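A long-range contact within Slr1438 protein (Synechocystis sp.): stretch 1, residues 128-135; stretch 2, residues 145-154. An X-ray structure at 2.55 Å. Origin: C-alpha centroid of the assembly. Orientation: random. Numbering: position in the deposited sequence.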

# COMPACT_ATOMS: atom_id res chain seq x y z
N PHE A 128 -8.07 17.28 -10.27
CA PHE A 128 -8.58 16.28 -11.20
C PHE A 128 -9.76 15.53 -10.59
O PHE A 128 -9.69 15.09 -9.44
N ALA A 129 -10.83 15.40 -11.36
CA ALA A 129 -12.04 14.73 -10.91
C ALA A 129 -11.88 13.21 -10.89
O ALA A 129 -12.54 12.49 -11.66
N PHE A 130 -11.04 12.72 -9.99
CA PHE A 130 -10.78 11.29 -9.89
C PHE A 130 -11.85 10.49 -9.15
O PHE A 130 -12.60 11.02 -8.33
N GLU A 131 -11.91 9.21 -9.47
CA GLU A 131 -12.82 8.29 -8.79
C GLU A 131 -12.14 6.92 -8.76
O GLU A 131 -11.80 6.36 -9.79
N LEU A 132 -11.95 6.40 -7.55
CA LEU A 132 -11.31 5.11 -7.37
C LEU A 132 -12.26 4.10 -6.76
O LEU A 132 -12.96 4.41 -5.80
N VAL A 133 -12.28 2.90 -7.33
CA VAL A 133 -13.09 1.82 -6.78
C VAL A 133 -12.12 0.65 -6.67
O VAL A 133 -11.59 0.16 -7.67
N PHE A 134 -11.84 0.24 -5.44
CA PHE A 134 -10.92 -0.87 -5.20
C PHE A 134 -11.74 -2.05 -4.74
O PHE A 134 -12.72 -1.90 -4.00
N SER A 135 -11.32 -3.23 -5.18
CA SER A 135 -12.00 -4.46 -4.82
C SER A 135 -11.01 -5.31 -4.04
O SER A 135 -9.92 -5.62 -4.53
N ILE A 145 -6.19 -7.20 -4.61
CA ILE A 145 -6.88 -5.92 -4.60
C ILE A 145 -6.89 -5.46 -6.04
O ILE A 145 -5.86 -5.48 -6.72
N GLU A 146 -8.07 -5.09 -6.51
CA GLU A 146 -8.21 -4.66 -7.89
C GLU A 146 -8.61 -3.20 -7.88
O GLU A 146 -9.48 -2.78 -7.11
N GLN A 147 -7.96 -2.42 -8.73
CA GLN A 147 -8.22 -1.00 -8.78
C GLN A 147 -8.70 -0.54 -10.14
O GLN A 147 -8.31 -1.09 -11.16
N ARG A 148 -9.55 0.47 -10.11
CA ARG A 148 -10.03 1.12 -11.32
C ARG A 148 -9.79 2.59 -10.98
O ARG A 148 -10.36 3.12 -10.03
N ILE A 149 -8.90 3.23 -11.73
CA ILE A 149 -8.59 4.63 -11.50
C ILE A 149 -9.36 5.37 -12.60
O ILE A 149 -9.09 5.20 -13.79
N ALA A 150 -10.32 6.18 -12.20
CA ALA A 150 -11.10 6.90 -13.19
C ALA A 150 -10.91 8.40 -13.15
O ALA A 150 -10.67 9.00 -12.11
N ASN A 151 -11.00 8.99 -14.33
CA ASN A 151 -10.91 10.43 -14.47
C ASN A 151 -12.29 10.87 -14.98
O ASN A 151 -12.64 10.62 -16.13
N LEU A 152 -13.06 11.49 -14.10
CA LEU A 152 -14.40 11.93 -14.46
C LEU A 152 -14.41 13.42 -14.78
O LEU A 152 -15.44 14.09 -14.69
N GLY A 153 -13.24 13.91 -15.18
CA GLY A 153 -13.08 15.30 -15.54
C GLY A 153 -12.81 15.49 -17.03
O GLY A 153 -12.80 14.52 -17.79
N ASP A 154 -12.56 16.73 -17.44
CA ASP A 154 -12.34 17.05 -18.85
C ASP A 154 -10.89 17.09 -19.36
O ASP A 154 -10.66 17.41 -20.52

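Strands 130-135 and 145-151 run antiparallel; along each extended strand the side chains alternate between two faces: F130, L132, F134, Q147, I149 and N151 on one, E131, V133, S135, E146, R148 and A150 on the other. I145 (m, t) starts the walk, its CG2 lying 4.3 Å from F134 CB. E146 (m, t) sits beside S135 (t), CB to CB 4.1 Å, where the backbone pair closes with S135 N to E146 O at 2.7 Å and E146 N to S135 O at 2.8 Å; both carboxylate oxygens bond to residues just outside the stretches. Q147 (m, p) lays its CG over the face of the F134 (m) ring, 3.6 Å from the centroid, a CH-pi contact; its amide leads away, and OE1 is bonded elsewhere in the structure. R148 (t, t, p) reaches past V133 (m), bringing NE within 3.2 Å of V133 CG2. I149 (m, p) meets L132 (m, p) through CG2 and CD1, 4.0 Å apart. Small A150 places CB 4.2 Å from E131 CB. N151 (t) points to the face of F130 and L132, and its end comes nearer to stretch 1; its OD1 accepts from G153 N, two residues on, at 3.0 Å. L152 (m, t) extends CD1 to 3.4 Å from E131 OE1, while its N donates to A129 O at 2.7 Å. G153 N lies 3.6 Å from A129 CB, and D154 (p), poorly ordered, makes no contact with stretch 1.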

# COMPACT_ATOMS: atom_id res chain seq x y z
CB PHE A 128 -7.47 15.30 -11.59
CG PHE A 128 -6.29 15.97 -12.22
CD1 PHE A 128 -6.28 16.29 -13.57
CD2 PHE A 128 -5.18 16.30 -11.44
CE1 PHE A 128 -5.19 16.92 -14.15
CE2 PHE A 128 -4.08 16.94 -12.01
CZ PHE A 128 -4.08 17.25 -13.38
CB ALA A 129 -13.21 15.12 -11.82
CB PHE A 130 -9.43 11.05 -9.20
CG PHE A 130 -9.49 11.14 -7.70
CD1 PHE A 130 -9.90 10.04 -6.94
CD2 PHE A 130 -9.21 12.34 -7.05
CE1 PHE A 130 -10.03 10.13 -5.55
CE2 PHE A 130 -9.33 12.45 -5.66
CZ PHE A 130 -9.75 11.34 -4.91
CB GLU A 131 -14.18 8.19 -9.48
CG GLU A 131 -15.19 7.45 -8.59
CD GLU A 131 -16.64 7.61 -9.02
OE1 GLU A 131 -17.00 7.03 -10.06
OE2 GLU A 131 -17.40 8.31 -8.32
CB LEU A 132 -10.10 5.25 -6.44
CG LEU A 132 -8.74 5.75 -6.91
CD1 LEU A 132 -8.87 6.87 -7.92
CD2 LEU A 132 -7.96 6.21 -5.68
CB VAL A 133 -14.29 1.40 -7.68
CG1 VAL A 133 -15.33 2.51 -7.74
CG2 VAL A 133 -13.80 1.07 -9.06
CB PHE A 134 -9.88 -0.52 -4.12
CG PHE A 134 -8.82 0.46 -4.57
CD1 PHE A 134 -8.97 1.22 -5.74
CD2 PHE A 134 -7.68 0.66 -3.79
CE1 PHE A 134 -8.00 2.16 -6.11
CE2 PHE A 134 -6.70 1.60 -4.15
CZ PHE A 134 -6.86 2.35 -5.31
CB SER A 135 -12.47 -5.20 -6.08
OG SER A 135 -13.13 -6.41 -5.76
CB ILE A 145 -6.16 -4.87 -3.73
CG1 ILE A 145 -5.77 -5.48 -2.39
CG2 ILE A 145 -7.10 -3.70 -3.49
CD1 ILE A 145 -5.19 -4.49 -1.41
CB GLU A 146 -9.25 -5.53 -8.60
CG GLU A 146 -8.94 -7.01 -8.48
CD GLU A 146 -9.86 -7.88 -9.32
OE1 GLU A 146 -11.09 -7.71 -9.24
OE2 GLU A 146 -9.33 -8.75 -10.06
CB GLN A 147 -6.96 -0.20 -8.44
CG GLN A 147 -6.09 -0.74 -7.30
CD GLN A 147 -5.16 -1.85 -7.75
OE1 GLN A 147 -4.49 -1.72 -8.78
NE2 GLN A 147 -5.09 -2.94 -6.98
CB ARG A 148 -11.52 0.88 -11.58
CG ARG A 148 -11.98 1.47 -12.92
CD ARG A 148 -13.46 1.21 -13.23
NE ARG A 148 -14.33 1.69 -12.16
CZ ARG A 148 -15.66 1.76 -12.23
NH1 ARG A 148 -16.29 1.37 -13.33
NH2 ARG A 148 -16.36 2.21 -11.19
CB ILE A 149 -7.07 4.90 -11.63
CG1 ILE A 149 -6.29 4.00 -10.66
CG2 ILE A 149 -6.76 6.35 -11.28
CD1 ILE A 149 -6.24 2.55 -11.06
CB ALA A 150 -12.59 6.56 -13.04
CB ASN A 151 -9.81 10.80 -15.46
CG ASN A 151 -9.79 12.27 -15.75
OD1 ASN A 151 -10.39 13.06 -15.01
ND2 ASN A 151 -9.10 12.66 -16.82
CB LEU A 152 -15.37 11.62 -13.30
CG LEU A 152 -15.42 10.13 -12.91
CD1 LEU A 152 -16.51 9.89 -11.86
CD2 LEU A 152 -15.69 9.30 -14.13
CB ASP A 154 -13.05 18.36 -19.19
CG ASP A 154 -12.46 19.55 -18.46
OD1 ASP A 154 -12.13 19.42 -17.26
OD2 ASP A 154 -12.34 20.63 -19.07